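Translation initiation factor eIF-2B (Pyrococcus horikoshii, PDB 1VB5) probably catalyses the exchange of GDP for GTP on initiation factor 2, as an archaeal counterpart of the regulatory subunits of eukaryotic eIF2B. Local coordinates at residues E8-M13 / V56-S61; R97-I102 / Y215-T220; K257-I262 / V269-D274. All blocks are in the same frame, centred on the assembly; numbering follows the deposited sequence.

How the contacts relate
Contact 1 joins helix 4-14 to the end of helix 41-58 in the N-terminal helical region. Contacts 2 and 3 belong to the Rossmann-like part of the chain. The centre of contact 1 is 24 Å from that of contact 2 and 29 Å from that of contact 3, and it lies on the opposite side of the chain's centre from both. Contacts 2 and 3 have centres 14 Å apart and touch. Their strands, 214-217 and 261-264, are parallel neighbours in one sheet, and Val216 N lies 3.0 Å from Gly261 O, a probable hydrogen bond. Helix 78-106 in contact 2 covers this sheet, whereas contact 3 builds its edge.

Contact 1: residues E8-M13 / V56-S61; sequences EILREM and VKVNPS
Met13 of helix 4-14 lies against Val58 near the end of helix 41-58. The contact is small and wholly apolar. Along 56-61, Val56 comes first and packs on Ala69 of helix 63-71. Lys57 reaches back along its own helix to a salt bridge with Glu54. Val58 then points toward residues 8-13, and its CA is 7.0 Å from that of Met13. Both of its methyls are used. CG2 meets the thioether methyl, with 3.5 Å between Val58 CG2 and Met13 CE. CG1 sits against the root of the same side chain, 3.9 Å from Met13 CB. Val58 CG1 is anti to its backbone N (chi1 174°), with CG2 beside that N, and the pair of methyls spans the methionine from base to end. The methionine bends at its last torsion (chi3 -65°), which brings CE round to Val58. The two side chains cross at about a right angle. Leu10, one turn earlier, adds a looser touch from its CD2, 4.4 Å from Val58 CG2. The backbone O of Val58 accepts a hydrogen bond from Lys14 NZ, just beyond the first segment. Asn59 follows in the turn. Its OD1 accepts from Ser61 N at 2.8 Å, in the carbonyl plane but bent at the hydrogen (139°). This is an Asx turn, and it bridges Pro60. Ser61 OG bonds to the backbone of Met233 and Met235. Around the contact, Met13 also packs on Leu24 and Lys27 of helix 21-38, and Val58 on Leu65 of helix 63-71. Asn59 and Ser61 rest on Phe251 of strand 251-254, so the segment ends against a small antiparallel sheet.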
loop_
_atom_site.group_PDB
_atom_site.type_symbol
_atom_site.label_atom_id
_atom_site.label_comp_id
_atom_site.label_asym_id
_atom_site.label_seq_id
_atom_site.Cartn_x
_atom_site.Cartn_y
_atom_site.Cartn_z
ATOM N N GLU B 8 -32.410 -11.702 4.326
ATOM C CA GLU B 8 -31.350 -12.060 5.256
ATOM C C GLU B 8 -30.079 -12.446 4.509
ATOM O O GLU B 8 -28.973 -12.197 4.987
ATOM C CB GLU B 8 -31.788 -13.211 6.165
ATOM C CG GLU B 8 -30.812 -13.476 7.308
ATOM C CD GLU B 8 -30.490 -12.213 8.105
ATOM O OE1 GLU B 8 -31.429 -11.598 8.661
ATOM O OE2 GLU B 8 -29.297 -11.835 8.173
ATOM N N ILE B 9 -30.235 -13.063 3.341
ATOM C CA ILE B 9 -29.078 -13.450 2.550
ATOM C C ILE B 9 -28.450 -12.173 2.001
ATOM O O ILE B 9 -27.228 -12.068 1.896
ATOM C CB ILE B 9 -29.464 -14.380 1.374
ATOM C CG1 ILE B 9 -30.115 -15.660 1.910
ATOM C CG2 ILE B 9 -28.223 -14.737 0.564
ATOM C CD1 ILE B 9 -30.597 -16.613 0.827
ATOM N N LEU B 10 -29.293 -11.201 1.659
ATOM C CA LEU B 10 -28.805 -9.931 1.139
ATOM C C LEU B 10 -27.909 -9.275 2.190
ATOM O O LEU B 10 -26.852 -8.731 1.865
ATOM C CB LEU B 10 -29.977 -9.006 0.789
ATOM C CG LEU B 10 -30.805 -9.391 -0.445
ATOM C CD1 LEU B 10 -31.940 -8.395 -0.645
ATOM C CD2 LEU B 10 -29.910 -9.415 -1.675
ATOM N N ARG B 11 -28.335 -9.341 3.450
ATOM C CA ARG B 11 -27.563 -8.768 4.549
ATOM C C ARG B 11 -26.252 -9.531 4.705
ATOM O O ARG B 11 -25.185 -8.930 4.823
ATOM C CB ARG B 11 -28.341 -8.850 5.869
ATOM C CG ARG B 11 -29.670 -8.116 5.880
ATOM C CD ARG B 11 -30.259 -8.065 7.288
ATOM N NE ARG B 11 -31.587 -7.455 7.301
ATOM C CZ ARG B 11 -32.728 -8.125 7.150
ATOM N NH1 ARG B 11 -32.716 -9.440 6.980
ATOM N NH2 ARG B 11 -33.883 -7.472 7.157
ATOM N N GLU B 12 -26.340 -10.858 4.706
ATOM C CA GLU B 12 -25.158 -11.697 4.858
ATOM C C GLU B 12 -24.099 -11.373 3.802
ATOM O O GLU B 12 -22.899 -11.389 4.084
ATOM C CB GLU B 12 -25.550 -13.172 4.774
ATOM C CG GLU B 12 -24.417 -14.132 5.102
ATOM C CD GLU B 12 -24.886 -15.574 5.210
ATOM O OE1 GLU B 12 -24.041 -16.453 5.497
ATOM O OE2 GLU B 12 -26.098 -15.830 5.008
ATOM N N MET B 13 -24.546 -11.073 2.587
ATOM C CA MET B 13 -23.624 -10.742 1.507
ATOM C C MET B 13 -23.017 -9.367 1.766
ATOM O O MET B 13 -21.822 -9.150 1.561
ATOM C CB MET B 13 -24.356 -10.721 0.161
ATOM C CG MET B 13 -25.077 -12.017 -0.194
ATOM S SD MET B 13 -25.800 -11.984 -1.851
ATOM C CE MET B 13 -27.006 -10.728 -1.659
ATOM N N VAL B 56 -27.410 -6.600 -7.389
ATOM C CA VAL B 56 -26.386 -5.759 -7.991
ATOM C C VAL B 56 -25.963 -4.644 -7.032
ATOM O O VAL B 56 -24.801 -4.236 -7.027
ATOM C CB VAL B 56 -26.894 -5.145 -9.321
ATOM C CG1 VAL B 56 -25.942 -4.066 -9.806
ATOM C CG2 VAL B 56 -27.011 -6.240 -10.379
ATOM N N LYS B 57 -26.902 -4.163 -6.215
ATOM C CA LYS B 57 -26.617 -3.098 -5.250
ATOM C C LYS B 57 -25.668 -3.550 -4.144
ATOM O O LYS B 57 -25.000 -2.725 -3.518
ATOM C CB LYS B 57 -27.907 -2.580 -4.607
ATOM C CG LYS B 57 -28.783 -1.744 -5.520
ATOM C CD LYS B 57 -30.024 -1.274 -4.775
ATOM C CE LYS B 57 -31.001 -0.554 -5.695
ATOM N NZ LYS B 57 -32.284 -0.239 -4.994
ATOM N N VAL B 58 -25.613 -4.854 -3.894
ATOM C CA VAL B 58 -24.734 -5.381 -2.859
ATOM C C VAL B 58 -23.313 -4.862 -3.077
ATOM O O VAL B 58 -22.648 -4.432 -2.135
ATOM C CB VAL B 58 -24.729 -6.921 -2.870
ATOM C CG1 VAL B 58 -23.706 -7.456 -1.879
ATOM C CG2 VAL B 58 -26.113 -7.433 -2.523
ATOM N N ASN B 59 -22.853 -4.907 -4.324
ATOM C CA ASN B 59 -21.522 -4.418 -4.669
ATOM C C ASN B 59 -21.458 -4.128 -6.162
ATOM O O ASN B 59 -21.166 -5.013 -6.967
ATOM C CB ASN B 59 -20.448 -5.443 -4.303
ATOM C CG ASN B 59 -19.042 -4.881 -4.445
ATOM O OD1 ASN B 59 -18.752 -4.143 -5.389
ATOM N ND2 ASN B 59 -18.162 -5.234 -3.516
ATOM N N PRO B 60 -21.741 -2.874 -6.552
ATOM C CA PRO B 60 -21.715 -2.466 -7.960
ATOM C C PRO B 60 -20.341 -2.629 -8.617
ATOM O O PRO B 60 -20.204 -2.414 -9.820
ATOM C CB PRO B 60 -22.159 -1.006 -7.904
ATOM C CG PRO B 60 -23.051 -0.968 -6.696
ATOM C CD PRO B 60 -22.269 -1.793 -5.703
ATOM N N SER B 61 -19.333 -3.005 -7.830
ATOM C CA SER B 61 -17.981 -3.197 -8.358
ATOM C C SER B 61 -17.752 -4.627 -8.851
ATOM O O SER B 61 -16.734 -4.916 -9.477
ATOM C CB SER B 61 -16.927 -2.866 -7.289
ATOM O OG SER B 61 -16.936 -1.488 -6.944
#

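Contact 2: residues R97-I102 / Y215-T220; sequences RELASI and YVAAET
Helix 78-106 passes the end of strand 214-217 with its nearest approach at Leu99 and Glu219, whose CA atoms are 7.0 Å apart. Leu99 carries the whole contact from the helix side. With CG anti to the backbone N (chi1 -167°), its side chain extends toward the strand end, where the two methyls part. CD2 points at the last strand residue, with 4.1 Å between Leu99 CD2 and Ala217 CB. CD1 goes further along the chain and lies over the peptide that joins Ala218 to Glu219. Leu99 CD1 is 3.7 Å from Ala218 C and 3.6 Å from Glu219 N. The CB of Ala218 points away from the helix and packs on Ile262 instead, so it is the backbone of Ala218 that meets the leucine. Glu219 adds its side chain to the contact. Its CG is 3.6 Å from Leu99 CD1, and the two side chains cross at about a right angle. The glutamate bends at chi2 (89°), which carries its carboxylate back along the leucine methyl. Glu219 CD is 3.8 Å from Leu99 CD1. The aliphatic part of Glu219 thus belongs to the apolar packing, while its OE2 is hydrogen-bonded to Thr121 OG1. That bond ties the buried carboxylate to the start of helix 120-131. Leu99 also packs on Thr121 and Ile125 of this helix and on Ile263 of the next strand. Leu99 thus sits between helices 78-106 and 120-131 and the sheet they pack on. The parallel strands run in the order 163-166, 136-141, 111-115, 180-183, 214-217, 261-264. This 3-2-1-4-5-6 order is that of the Rossmann fold, with helix 78-106 packed over the C-terminal end of its fifth strand.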
loop_
_atom_site.group_PDB
_atom_site.type_symbol
_atom_site.label_atom_id
_atom_site.label_comp_id
_atom_site.label_asym_id
_atom_site.label_seq_id
_atom_site.Cartn_x
_atom_site.Cartn_y
_atom_site.Cartn_z
ATOM N N ARG B 97 -12.671 -24.196 -12.252
ATOM C CA ARG B 97 -11.818 -25.367 -12.444
ATOM C C ARG B 97 -10.999 -25.288 -13.732
ATOM O O ARG B 97 -9.792 -25.553 -13.735
ATOM C CB ARG B 97 -12.666 -26.642 -12.456
ATOM C CG ARG B 97 -13.018 -27.170 -11.071
ATOM C CD ARG B 97 -11.771 -27.733 -10.393
ATOM N NE ARG B 97 -12.020 -28.236 -9.041
ATOM C CZ ARG B 97 -11.124 -28.909 -8.319
ATOM N NH1 ARG B 97 -9.918 -29.165 -8.819
ATOM N NH2 ARG B 97 -11.429 -29.324 -7.096
ATOM N N GLU B 98 -11.654 -24.920 -14.827
ATOM C CA GLU B 98 -10.971 -24.824 -16.110
ATOM C C GLU B 98 -9.960 -23.674 -16.127
ATOM O O GLU B 98 -8.868 -23.804 -16.682
ATOM C CB GLU B 98 -11.992 -24.643 -17.239
ATOM C CG GLU B 98 -11.393 -24.724 -18.635
ATOM C CD GLU B 98 -10.454 -25.910 -18.798
ATOM O OE1 GLU B 98 -10.777 -26.999 -18.272
ATOM O OE2 GLU B 98 -9.400 -25.757 -19.456
ATOM N N LEU B 99 -10.319 -22.555 -15.510
ATOM C CA LEU B 99 -9.417 -21.407 -15.472
ATOM C C LEU B 99 -8.181 -21.795 -14.656
ATOM O O LEU B 99 -7.045 -21.498 -15.044
ATOM C CB LEU B 99 -10.126 -20.196 -14.849
ATOM C CG LEU B 99 -9.488 -18.800 -14.973
ATOM C CD1 LEU B 99 -10.483 -17.750 -14.515
ATOM C CD2 LEU B 99 -8.210 -18.717 -14.151
ATOM N N ALA B 100 -8.410 -22.482 -13.538
ATOM C CA ALA B 100 -7.319 -22.913 -12.669
ATOM C C ALA B 100 -6.308 -23.761 -13.432
ATOM O O ALA B 100 -5.093 -23.571 -13.296
ATOM C CB ALA B 100 -7.873 -23.701 -11.476
ATOM N N SER B 101 -6.811 -24.695 -14.235
ATOM C CA SER B 101 -5.947 -25.576 -15.013
ATOM C C SER B 101 -5.081 -24.793 -15.993
ATOM O O SER B 101 -3.907 -25.111 -16.195
ATOM C CB SER B 101 -6.785 -26.600 -15.779
ATOM O OG SER B 101 -5.948 -27.429 -16.564
ATOM N N ILE B 102 -5.668 -23.772 -16.604
ATOM C CA ILE B 102 -4.953 -22.939 -17.562
ATOM C C ILE B 102 -3.948 -22.034 -16.839
ATOM O O ILE B 102 -2.825 -21.846 -17.306
ATOM C CB ILE B 102 -5.943 -22.082 -18.372
ATOM C CG1 ILE B 102 -6.826 -23.007 -19.220
ATOM C CG2 ILE B 102 -5.183 -21.072 -19.243
ATOM C CD1 ILE B 102 -7.931 -22.304 -19.968
ATOM N N TYR B 215 -0.437 -10.808 -14.626
ATOM C CA TYR B 215 -1.625 -11.491 -15.137
ATOM C C TYR B 215 -2.825 -11.338 -14.225
ATOM O O TYR B 215 -2.695 -11.291 -12.997
ATOM C CB TYR B 215 -1.353 -12.984 -15.347
ATOM C CG TYR B 215 -0.483 -13.298 -16.543
ATOM C CD1 TYR B 215 0.913 -13.205 -16.469
ATOM C CD2 TYR B 215 -1.057 -13.688 -17.755
ATOM C CE1 TYR B 215 1.711 -13.502 -17.581
ATOM C CE2 TYR B 215 -0.273 -13.979 -18.867
ATOM C CZ TYR B 215 1.104 -13.891 -18.776
ATOM O OH TYR B 215 1.871 -14.232 -19.874
ATOM N N VAL B 216 -3.996 -11.271 -14.841
ATOM C CA VAL B 216 -5.247 -11.135 -14.116
ATOM C C VAL B 216 -6.089 -12.383 -14.362
ATOM O O VAL B 216 -6.246 -12.812 -15.502
ATOM C CB VAL B 216 -6.030 -9.897 -14.601
ATOM C CG1 VAL B 216 -7.400 -9.842 -13.919
ATOM C CG2 VAL B 216 -5.228 -8.638 -14.312
ATOM N N ALA B 217 -6.607 -12.974 -13.291
ATOM C CA ALA B 217 -7.436 -14.169 -13.414
ATOM C C ALA B 217 -8.892 -13.763 -13.265
ATOM O O ALA B 217 -9.306 -13.295 -12.203
ATOM C CB ALA B 217 -7.062 -15.180 -12.333
ATOM N N ALA B 218 -9.670 -13.934 -14.328
ATOM C CA ALA B 218 -11.078 -13.566 -14.278
ATOM C C ALA B 218 -11.950 -14.454 -15.152
ATOM O O ALA B 218 -11.762 -14.519 -16.364
ATOM C CB ALA B 218 -11.247 -12.113 -14.698
ATOM N N GLU B 219 -12.904 -15.146 -14.535
ATOM C CA GLU B 219 -13.803 -15.991 -15.304
ATOM C C GLU B 219 -14.651 -15.060 -16.163
ATOM O O GLU B 219 -14.831 -13.885 -15.836
ATOM C CB GLU B 219 -14.715 -16.822 -14.389
ATOM C CG GLU B 219 -13.987 -17.887 -13.586
ATOM C CD GLU B 219 -13.477 -17.379 -12.244
ATOM O OE1 GLU B 219 -13.333 -16.150 -12.082
ATOM O OE2 GLU B 219 -13.212 -18.215 -11.353
ATOM N N THR B 220 -15.163 -15.598 -17.263
ATOM C CA THR B 220 -15.991 -14.842 -18.188
ATOM C C THR B 220 -17.194 -14.136 -17.553
ATOM O O THR B 220 -17.610 -13.077 -18.020
ATOM C CB THR B 220 -16.458 -15.774 -19.333
ATOM O OG1 THR B 220 -15.401 -15.890 -20.295
ATOM C CG2 THR B 220 -17.708 -15.250 -19.998
#

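Contact 3: residues K257-I262 / V269-D274; sequences KYVRGI and VIPPRD
Ile262 and Val269, paired in a beta hairpin, and Pro271, just past its second strand, form the apolar centre. The hairpin, strands 261-264 and 267-269, lies at the edge of the Rossmann-like sheet. Ile262 and Val269 lie side by side on the same face and point the same way. As modelled, Ile262 CB and Val269 CG1 are 3.4 Å apart, but the placing of the Val269 methyls is doubtful. The other end of Ile262 turns to the proline. Ile262 CD1 is 4.0 Å from Pro271 CB; the two side chains cross at a slant. Pro271 CG also reaches Val259 CG1 at 4.2 Å, and Pro271 CD lies 4.1 Å from Gly261 CA. The proline ring is thus bordered by three residues of 257-262, and Trp256 packs on it as well. Further back, Tyr258 makes an edge-to-face stack with His208 and touches Glu209 of the second subunit. Outward from the centre, the backbones join as an antiparallel hydrogen-bonded pair. Ile262 N donates to Val269 O over 2.8 Å, nearly straight at the hydrogen (171°) and in the carbonyl plane. Val269 N returns the bond to Ile262 O at the same length, but its donor is tilted from the carbonyl plane. Two such bonds fix the register of the strands. Strand 261-264 also pairs with strand 214-217, so the hairpin continues the sheet. Beyond Ile270 the chain curls; the peptide bond before Pro272 is cis. The curl brings Asp274 back to its start. Ile270 N donates to Asp274 OD2 over 3.0 Å, with 163° at the hydrogen, from above the carboxylate plane.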
loop_
_atom_site.group_PDB
_atom_site.type_symbol
_atom_site.label_atom_id
_atom_site.label_comp_id
_atom_site.label_asym_id
_atom_site.label_seq_id
_atom_site.Cartn_x
_atom_site.Cartn_y
_atom_site.Cartn_z
ATOM N N LYS B 257 -2.918 -1.566 -20.250
ATOM C CA LYS B 257 -1.518 -1.514 -20.678
ATOM C C LYS B 257 -0.507 -2.047 -19.669
ATOM O O LYS B 257 0.677 -2.166 -19.976
ATOM C CB LYS B 257 -1.132 -0.099 -21.133
ATOM C CG LYS B 257 -1.067 0.981 -20.057
ATOM C CD LYS B 257 -0.800 2.323 -20.732
ATOM C CE LYS B 257 -0.630 3.472 -19.749
ATOM N NZ LYS B 257 -0.430 4.770 -20.472
ATOM N N TYR B 258 -0.971 -2.379 -18.471
ATOM C CA TYR B 258 -0.094 -2.938 -17.447
ATOM C C TYR B 258 -0.424 -4.421 -17.235
ATOM O O TYR B 258 0.148 -5.074 -16.363
ATOM C CB TYR B 258 -0.270 -2.188 -16.128
ATOM C CG TYR B 258 0.036 -0.714 -16.227
ATOM C CD1 TYR B 258 -0.969 0.234 -16.061
ATOM C CD2 TYR B 258 1.333 -0.268 -16.481
ATOM C CE1 TYR B 258 -0.695 1.595 -16.142
ATOM C CE2 TYR B 258 1.621 1.092 -16.564
ATOM C CZ TYR B 258 0.600 2.016 -16.390
ATOM O OH TYR B 258 0.876 3.363 -16.429
ATOM N N VAL B 259 -1.340 -4.943 -18.049
ATOM C CA VAL B 259 -1.771 -6.337 -17.952
ATOM C C VAL B 259 -1.278 -7.181 -19.129
ATOM O O VAL B 259 -1.565 -6.861 -20.287
ATOM C CB VAL B 259 -3.318 -6.417 -17.901
ATOM C CG1 VAL B 259 -3.774 -7.870 -17.798
ATOM C CG2 VAL B 259 -3.848 -5.596 -16.722
ATOM N N ARG B 260 -0.528 -8.246 -18.833
ATOM C CA ARG B 260 -0.020 -9.150 -19.864
ATOM C C ARG B 260 -1.206 -9.866 -20.509
ATOM O O ARG B 260 -1.323 -9.941 -21.729
ATOM C CB ARG B 260 0.894 -10.230 -19.268
ATOM C CG ARG B 260 2.350 -9.866 -19.016
ATOM C CD ARG B 260 3.094 -9.545 -20.292
ATOM N NE ARG B 260 2.818 -8.183 -20.721
ATOM C CZ ARG B 260 3.100 -7.712 -21.926
ATOM N NH1 ARG B 260 3.675 -8.499 -22.828
ATOM N NH2 ARG B 260 2.796 -6.455 -22.230
ATOM N N GLY B 261 -2.070 -10.419 -19.665
ATOM C CA GLY B 261 -3.234 -11.133 -20.157
ATOM C C GLY B 261 -4.231 -11.412 -19.056
ATOM O O GLY B 261 -3.916 -11.275 -17.874
ATOM N N ILE B 262 -5.446 -11.776 -19.450
ATOM C CA ILE B 262 -6.509 -12.109 -18.513
ATOM C C ILE B 262 -6.780 -13.604 -18.679
ATOM O O ILE B 262 -7.143 -14.070 -19.770
ATOM C CB ILE B 262 -7.784 -11.310 -18.818
ATOM C CG1 ILE B 262 -7.463 -9.810 -18.770
ATOM C CG2 ILE B 262 -8.878 -11.668 -17.801
ATOM C CD1 ILE B 262 -8.571 -8.897 -19.219
ATOM N N VAL B 269 -6.814 -14.311 -22.561
ATOM C CA VAL B 269 -7.193 -13.245 -23.480
ATOM C C VAL B 269 -6.278 -12.013 -23.315
ATOM O O VAL B 269 -5.791 -11.729 -22.215
ATOM C CB VAL B 269 -8.671 -12.832 -23.223
ATOM C CG1 VAL B 269 -8.913 -12.656 -21.743
ATOM C CG2 VAL B 269 -8.989 -11.539 -23.908
ATOM N N ILE B 270 -6.057 -11.292 -24.411
ATOM C CA ILE B 270 -5.218 -10.099 -24.405
ATOM C C ILE B 270 -6.064 -8.824 -24.462
ATOM O O ILE B 270 -6.702 -8.536 -25.478
ATOM C CB ILE B 270 -4.273 -10.081 -25.616
ATOM C CG1 ILE B 270 -3.452 -11.369 -25.658
ATOM C CG2 ILE B 270 -3.362 -8.854 -25.540
ATOM C CD1 ILE B 270 -2.487 -11.446 -26.831
ATOM N N PRO B 271 -6.090 -8.044 -23.371
ATOM C CA PRO B 271 -6.896 -6.821 -23.425
ATOM C C PRO B 271 -6.148 -5.757 -24.230
ATOM O O PRO B 271 -4.920 -5.787 -24.316
ATOM C CB PRO B 271 -7.040 -6.443 -21.956
ATOM C CG PRO B 271 -5.684 -6.829 -21.405
ATOM C CD PRO B 271 -5.417 -8.184 -22.066
ATOM N N PRO B 272 -6.878 -4.812 -24.842
ATOM C CA PRO B 272 -8.338 -4.707 -24.813
ATOM C C PRO B 272 -8.971 -5.313 -26.068
ATOM O O PRO B 272 -10.186 -5.485 -26.143
ATOM C CB PRO B 272 -8.550 -3.204 -24.759
ATOM C CG PRO B 272 -7.532 -2.739 -25.759
ATOM C CD PRO B 272 -6.287 -3.582 -25.405
ATOM N N ARG B 273 -8.142 -5.631 -27.052
ATOM C CA ARG B 273 -8.622 -6.183 -28.319
ATOM C C ARG B 273 -9.487 -7.445 -28.246
ATOM O O ARG B 273 -10.497 -7.540 -28.939
ATOM C CB ARG B 273 -7.431 -6.420 -29.248
ATOM C CG ARG B 273 -6.936 -5.144 -29.898
ATOM C CD ARG B 273 -7.763 -4.846 -31.136
ATOM N NE ARG B 273 -7.826 -3.422 -31.425
ATOM C CZ ARG B 273 -7.993 -2.914 -32.639
ATOM N NH1 ARG B 273 -8.110 -3.714 -33.693
ATOM N NH2 ARG B 273 -8.042 -1.603 -32.793
ATOM N N ASP B 274 -9.105 -8.409 -27.416
ATOM C CA ASP B 274 -9.885 -9.642 -27.318
ATOM C C ASP B 274 -11.119 -9.488 -26.437
ATOM O O ASP B 274 -11.954 -10.387 -26.362
ATOM C CB ASP B 274 -9.024 -10.786 -26.788
ATOM C CG ASP B 274 -7.810 -11.050 -27.642
ATOM O OD1 ASP B 274 -7.747 -10.518 -28.772
ATOM O OD2 ASP B 274 -6.917 -11.801 -27.187
#